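Side-chain contacts in metallocarboxypeptidase (Trypanosoma cruzi, PDB 3DWC), which probably removes single amino acids from the C terminus of peptides, with broad specificity except for proline, as a metal-dependent carboxypeptidase of the M32 family: residues 77-82 and 281-286; 84-89 and 290-295. All coordinates share one frame; numbering follows the deposited sequence.

Interaction 1 (77-82 and 281-286); sequences EKLQRA and KGFETQ. With SO4 (sulfate ion), chain T.
Phe-283 and Leu-79 both set CG anti to their own carbonyl carbon, chi1 -75° in each. In Phe-283 this torsion sends the ring out of its loop. The helix backbone points Leu-79 CB at the ring, and the chi1 of Leu-79, with its chi2, carries CD1 alongside Phe-283 CE1. The leading end of the ring makes the contact. Phe-283 CZ lies 3.6 Å from Leu-79 CB, and Phe-283 CE1 lies 3.7 Å from Leu-79 CD1. The two side chains meet at a slant. Gln-80 adds a looser touch, with its CG 4.1 Å from Phe-283 CZ and its amide plane perpendicular to the ring.

The contact sets the first turn of helix 78-95 against the loop between helices 259-276 and 294-309, away from the cobalt site. Glu-77 is the N-cap residue. Its backbone N donates to Gln-80 OE1 at 2.8 Å, and this bond holds the Gln-80 amide back over the helix start. In the loop, Phe-283 opens a type I beta turn that ends at Gln-286. Just before it, Gly-282 N donates to Glu-284 OE1 at 2.9 Å, almost straight at 176°. Tyr-6 of helix 3-32 touches both Phe-283 and Gln-80.

A sulfate, probably from the crystallisation liquor, sits at the guanidinium edge of Arg-81. Arg-81 NE donates to its O1 at 3.0 Å.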
loop_
_atom_site.group_PDB
_atom_site.type_symbol
_atom_site.label_atom_id
_atom_site.label_comp_id
_atom_site.label_asym_id
_atom_site.label_seq_id
_atom_site.Cartn_x
_atom_site.Cartn_y
_atom_site.Cartn_z
ATOM N N GLU B 77 12.154 3.645 -34.841
ATOM C CA GLU B 77 13.478 3.280 -34.365
ATOM C C GLU B 77 13.489 1.795 -33.968
ATOM O O GLU B 77 12.447 1.172 -33.864
ATOM C CB GLU B 77 13.906 4.180 -33.202
ATOM C CG GLU B 77 14.118 5.661 -33.599
ATOM C CD GLU B 77 14.075 6.616 -32.393
ATOM O OE1 GLU B 77 13.917 6.143 -31.238
ATOM O OE2 GLU B 77 14.186 7.845 -32.601
ATOM N N LYS B 78 14.673 1.228 -33.766
ATOM C CA LYS B 78 14.819 -0.217 -33.582
ATOM C C LYS B 78 14.062 -0.694 -32.347
ATOM O O LYS B 78 13.341 -1.685 -32.391
ATOM C CB LYS B 78 16.299 -0.604 -33.448
ATOM C CG LYS B 78 16.570 -2.108 -33.547
ATOM C CD LYS B 78 17.971 -2.492 -33.012
ATOM C CE LYS B 78 18.826 -3.195 -34.090
ATOM N NZ LYS B 78 20.312 -3.141 -33.794
ATOM N N LEU B 79 14.273 0.027 -31.261
ATOM C CA LEU B 79 13.662 -0.254 -29.988
ATOM C C LEU B 79 12.142 -0.015 -29.986
ATOM O O LEU B 79 11.426 -0.661 -29.236
ATOM C CB LEU B 79 14.347 0.589 -28.908
ATOM C CG LEU B 79 15.749 0.130 -28.470
ATOM C CD1 LEU B 79 16.231 1.014 -27.337
ATOM C CD2 LEU B 79 15.754 -1.322 -28.002
ATOM N N GLN B 80 11.666 0.913 -30.816
ATOM C CA GLN B 80 10.239 1.172 -30.988
ATOM C C GLN B 80 9.621 0.010 -31.724
ATOM O O GLN B 80 8.529 -0.440 -31.390
ATOM C CB GLN B 80 10.002 2.466 -31.758
ATOM C CG GLN B 80 10.452 3.691 -31.027
ATOM C CD GLN B 80 10.319 4.967 -31.845
ATOM O OE1 GLN B 80 10.513 4.963 -33.069
ATOM N NE2 GLN B 80 10.006 6.069 -31.175
ATOM N N ARG B 81 10.340 -0.507 -32.726
ATOM C CA ARG B 81 9.907 -1.723 -33.423
ATOM C C ARG B 81 9.777 -2.899 -32.458
ATOM O O ARG B 81 8.809 -3.641 -32.517
ATOM C CB ARG B 81 10.852 -2.070 -34.588
ATOM C CG ARG B 81 10.879 -1.054 -35.716
ATOM C CD ARG B 81 11.418 -1.647 -37.019
ATOM N NE ARG B 81 12.812 -2.011 -36.856
ATOM C CZ ARG B 81 13.850 -1.204 -37.066
ATOM N NH1 ARG B 81 13.685 0.043 -37.473
ATOM N NH2 ARG B 81 15.077 -1.661 -36.846
ATOM N N ALA B 82 10.741 -3.078 -31.562
ATOM C CA ALA B 82 10.635 -4.147 -30.542
ATOM C C ALA B 82 9.452 -3.881 -29.602
ATOM O O ALA B 82 8.720 -4.813 -29.173
ATOM C CB ALA B 82 11.893 -4.238 -29.714
ATOM N N LYS B 281 16.525 1.833 -21.259
ATOM C CA LYS B 281 16.319 3.186 -20.761
ATOM C C LYS B 281 15.513 3.982 -21.807
ATOM O O LYS B 281 15.695 3.842 -23.029
ATOM C CB LYS B 281 17.677 3.843 -20.420
ATOM C CG LYS B 281 17.578 5.331 -19.946
ATOM C CD LYS B 281 18.602 6.239 -20.721
ATOM C CE LYS B 281 17.941 7.543 -21.297
ATOM N NZ LYS B 281 18.336 7.848 -22.755
ATOM N N GLY B 282 14.597 4.792 -21.311
ATOM C CA GLY B 282 13.772 5.645 -22.151
ATOM C C GLY B 282 12.481 4.953 -22.551
ATOM O O GLY B 282 11.659 5.541 -23.241
ATOM N N PHE B 283 12.310 3.706 -22.124
ATOM C CA PHE B 283 11.094 2.942 -22.397
ATOM C C PHE B 283 10.418 2.461 -21.128
ATOM O O PHE B 283 9.688 1.469 -21.119
ATOM C CB PHE B 283 11.443 1.780 -23.300
ATOM C CG PHE B 283 11.681 2.189 -24.740
ATOM C CD1 PHE B 283 12.942 2.597 -25.181
ATOM C CD2 PHE B 283 10.631 2.150 -25.655
ATOM C CE1 PHE B 283 13.151 2.940 -26.493
ATOM C CE2 PHE B 283 10.820 2.488 -26.974
ATOM C CZ PHE B 283 12.085 2.901 -27.404
ATOM N N GLU B 284 10.609 3.216 -20.056
ATOM C CA GLU B 284 10.281 2.726 -18.701
ATOM C C GLU B 284 8.811 2.318 -18.473
ATOM O O GLU B 284 8.549 1.324 -17.791
ATOM C CB GLU B 284 10.729 3.759 -17.651
ATOM C CG GLU B 284 12.242 3.828 -17.495
ATOM C CD GLU B 284 12.927 4.768 -18.466
ATOM O OE1 GLU B 284 14.164 4.745 -18.488
ATOM O OE2 GLU B 284 12.265 5.523 -19.213
ATOM N N THR B 285 7.877 3.028 -19.086
ATOM C CA THR B 285 6.426 2.751 -18.907
ATOM C C THR B 285 5.833 1.841 -20.016
ATOM O O THR B 285 4.613 1.675 -20.109
ATOM C CB THR B 285 5.653 4.064 -18.935
ATOM O OG1 THR B 285 5.699 4.611 -20.265
ATOM C CG2 THR B 285 6.262 5.076 -17.937
ATOM N N GLN B 286 6.714 1.227 -20.811
ATOM C CA GLN B 286 6.353 0.424 -21.971
ATOM C C GLN B 286 6.655 -1.062 -21.812
ATOM O O GLN B 286 7.568 -1.448 -21.056
ATOM C CB GLN B 286 7.160 0.928 -23.176
ATOM C CG GLN B 286 6.881 2.391 -23.539
ATOM C CD GLN B 286 5.464 2.611 -23.985
ATOM O OE1 GLN B 286 4.990 1.946 -24.912
ATOM N NE2 GLN B 286 4.766 3.570 -23.338
HETATM S S SO4 T . 14.211 -5.277 -36.413
HETATM O O1 SO4 T . 13.102 -4.715 -35.651
HETATM O O2 SO4 T . 14.224 -4.782 -37.789
HETATM O O3 SO4 T . 15.478 -4.924 -35.765
HETATM O O4 SO4 T . 14.025 -6.723 -36.486
#

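Interaction 2 (84-89 and 290-295); sequences LREMRR and MARSLG
Arg-292 reaches from the loop before helix 294-309 to the carboxylate of Glu-86 on helix 78-95. With Arg-85 the two form a salt-bridge network that joins this helix to the loop leading into helix 294-309. From CB, the Arg-292 chain sets CG anti to the backbone N, chi1 169°, then bends at chi2 and chi3. Contact with 84-89 begins at the guanidinium. CZ lies 3.8 Å from Glu-86 OE2. NH2 donates to Glu-86 OE1 at 3.1 Å, approaching from above the carboxylate plane, and more weakly to OE2. NH1 donates to Glu-86 OE2 at 3.3 Å. The grip is therefore end-on, one nitrogen to each oxygen, but far from flat: the two planes are 67° apart.

Arg-85 takes the same carboxylate side-on. Its NE meets Glu-86 OE2 at 2.9 Å on the anti side, and its NH2 reaches that oxygen too. Glu-86 OE2 thus accepts from three nitrogens, which probably favours its charged form. Arg-85 NH2 and Arg-292 NH1 come within 3.8 Å of each other, and the carboxylate they share probably offsets the like charges. Both nitrogens have a further acceptor in the loop before helix 475-483: Arg-292 NH1 donates to Leu-473 O, and Arg-85 NH2 to Ser-472 O. Arg-89, whose salt bridge is to Asp-160, brings its CD to 4.5 Å from Arg-292 NH2, at the guanidinium edge.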
loop_
_atom_site.group_PDB
_atom_site.type_symbol
_atom_site.label_atom_id
_atom_site.label_comp_id
_atom_site.label_asym_id
_atom_site.label_seq_id
_atom_site.Cartn_x
_atom_site.Cartn_y
_atom_site.Cartn_z
ATOM N N LEU B 84 6.763 -2.267 -30.330
ATOM C CA LEU B 84 5.514 -2.580 -31.035
ATOM C C LEU B 84 5.227 -4.088 -31.014
ATOM O O LEU B 84 4.083 -4.507 -30.858
ATOM C CB LEU B 84 5.531 -2.047 -32.475
ATOM C CG LEU B 84 4.257 -2.187 -33.319
ATOM C CD1 LEU B 84 3.017 -1.627 -32.617
ATOM C CD2 LEU B 84 4.459 -1.525 -34.703
ATOM N N ARG B 85 6.275 -4.901 -31.180
ATOM C CA ARG B 85 6.170 -6.366 -30.992
ATOM C C ARG B 85 5.646 -6.735 -29.591
ATOM O O ARG B 85 4.789 -7.599 -29.446
ATOM C CB ARG B 85 7.534 -7.035 -31.202
ATOM C CG ARG B 85 7.511 -8.559 -31.213
ATOM C CD ARG B 85 8.933 -9.127 -31.223
ATOM N NE ARG B 85 9.664 -8.722 -30.025
ATOM C CZ ARG B 85 10.964 -8.436 -29.966
ATOM N NH1 ARG B 85 11.731 -8.488 -31.035
ATOM N NH2 ARG B 85 11.490 -8.077 -28.805
ATOM N N GLU B 86 6.175 -6.080 -28.560
ATOM C CA GLU B 86 5.772 -6.412 -27.210
ATOM C C GLU B 86 4.348 -5.926 -26.931
ATOM O O GLU B 86 3.617 -6.579 -26.194
ATOM C CB GLU B 86 6.790 -5.911 -26.203
ATOM C CG GLU B 86 8.130 -6.547 -26.381
ATOM C CD GLU B 86 8.095 -8.080 -26.382
ATOM O OE1 GLU B 86 7.399 -8.660 -25.537
ATOM O OE2 GLU B 86 8.799 -8.690 -27.212
ATOM N N MET B 87 3.950 -4.807 -27.545
ATOM C CA MET B 87 2.574 -4.328 -27.455
ATOM C C MET B 87 1.573 -5.321 -28.029
ATOM O O MET B 87 0.551 -5.578 -27.424
ATOM C CB MET B 87 2.407 -3.004 -28.228
ATOM C CG MET B 87 3.064 -1.800 -27.602
ATOM S SD MET B 87 2.997 -0.383 -28.702
ATOM C CE MET B 87 3.398 0.942 -27.525
ATOM N N ARG B 88 1.831 -5.819 -29.242
ATOM C CA ARG B 88 0.975 -6.852 -29.842
ATOM C C ARG B 88 0.852 -8.069 -28.952
ATOM O O ARG B 88 -0.242 -8.604 -28.784
ATOM C CB ARG B 88 1.499 -7.310 -31.205
ATOM C CG ARG B 88 0.776 -8.533 -31.743
ATOM C CD ARG B 88 1.122 -8.835 -33.194
ATOM N NE ARG B 88 0.353 -8.000 -34.111
ATOM C CZ ARG B 88 -0.853 -8.316 -34.564
ATOM N NH1 ARG B 88 -1.459 -7.499 -35.410
ATOM N NH2 ARG B 88 -1.463 -9.438 -34.173
ATOM N N ARG B 89 1.982 -8.514 -28.401
ATOM C CA ARG B 89 1.988 -9.640 -27.483
ATOM C C ARG B 89 1.082 -9.416 -26.252
ATOM O O ARG B 89 0.292 -10.296 -25.921
ATOM C CB ARG B 89 3.414 -9.937 -27.023
ATOM C CG ARG B 89 3.455 -10.975 -25.941
ATOM C CD ARG B 89 4.870 -11.353 -25.529
ATOM N NE ARG B 89 4.817 -12.174 -24.303
ATOM C CZ ARG B 89 4.405 -13.455 -24.259
ATOM N NH1 ARG B 89 3.986 -14.104 -25.354
ATOM N NH2 ARG B 89 4.390 -14.082 -23.105
ATOM N N MET B 290 10.522 -4.653 -19.771
ATOM C CA MET B 290 10.053 -5.692 -18.877
ATOM C C MET B 290 10.954 -6.940 -18.910
ATOM O O MET B 290 11.624 -7.201 -19.911
ATOM C CB MET B 290 8.691 -6.149 -19.327
ATOM C CG MET B 290 7.722 -5.029 -19.449
ATOM S SD MET B 290 6.110 -5.572 -18.945
ATOM C CE MET B 290 6.506 -5.551 -17.195
ATOM N N ALA B 291 10.986 -7.681 -17.798
ATOM C CA ALA B 291 11.621 -8.998 -17.764
ATOM C C ALA B 291 11.239 -9.827 -18.984
ATOM O O ALA B 291 10.117 -9.777 -19.426
ATOM C CB ALA B 291 11.281 -9.713 -16.497
ATOM N N ARG B 292 12.217 -10.526 -19.583
ATOM C CA ARG B 292 12.000 -11.201 -20.850
ATOM C C ARG B 292 11.113 -12.431 -20.676
ATOM O O ARG B 292 10.269 -12.701 -21.507
ATOM C CB ARG B 292 13.351 -11.541 -21.510
ATOM C CG ARG B 292 13.287 -12.477 -22.709
ATOM C CD ARG B 292 12.754 -11.783 -23.938
ATOM N NE ARG B 292 11.302 -11.706 -23.909
ATOM C CZ ARG B 292 10.586 -11.062 -24.834
ATOM N NH1 ARG B 292 11.186 -10.482 -25.867
ATOM N NH2 ARG B 292 9.279 -11.010 -24.720
ATOM N N SER B 293 11.303 -13.177 -19.594
ATOM C CA SER B 293 10.509 -14.379 -19.354
ATOM C C SER B 293 10.667 -14.817 -17.913
ATOM O O SER B 293 11.543 -14.300 -17.182
ATOM C CB SER B 293 10.926 -15.522 -20.306
ATOM O OG SER B 293 12.094 -16.171 -19.842
ATOM N N LEU B 294 9.854 -15.797 -17.502
ATOM C CA LEU B 294 9.960 -16.308 -16.148
ATOM C C LEU B 294 11.208 -17.126 -15.990
ATOM O O LEU B 294 11.788 -17.148 -14.913
ATOM C CB LEU B 294 8.754 -17.140 -15.728
ATOM C CG LEU B 294 7.641 -16.443 -14.953
ATOM C CD1 LEU B 294 7.184 -15.100 -15.586
ATOM C CD2 LEU B 294 6.424 -17.390 -14.850
ATOM N N GLY B 295 11.646 -17.787 -17.064
ATOM C CA GLY B 295 12.906 -18.511 -17.043
ATOM C C GLY B 295 14.089 -17.540 -16.961
ATOM O O GLY B 295 15.057 -17.769 -16.226
#

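From the N terminus, the chain reaches helix 78-95 after three earlier helices. The helix, with its N-cap residue, supplies 77-82 and 84-89, about two turns apart. Some two hundred residues follow, mostly helical but with the small sheet and the HExxH helix 259-276. The chain then returns through the loop before helix 294-309. Residues 281-286 close interaction 1, and 290-295 close interaction 2. The order is the same on both sides, so the two loops cross and neither nests. Their centres are 12 Å apart, and Gln-286 packs on Met-87 between them. Together they fasten this loop along one helix, by apolar packing at its start and by charge further along.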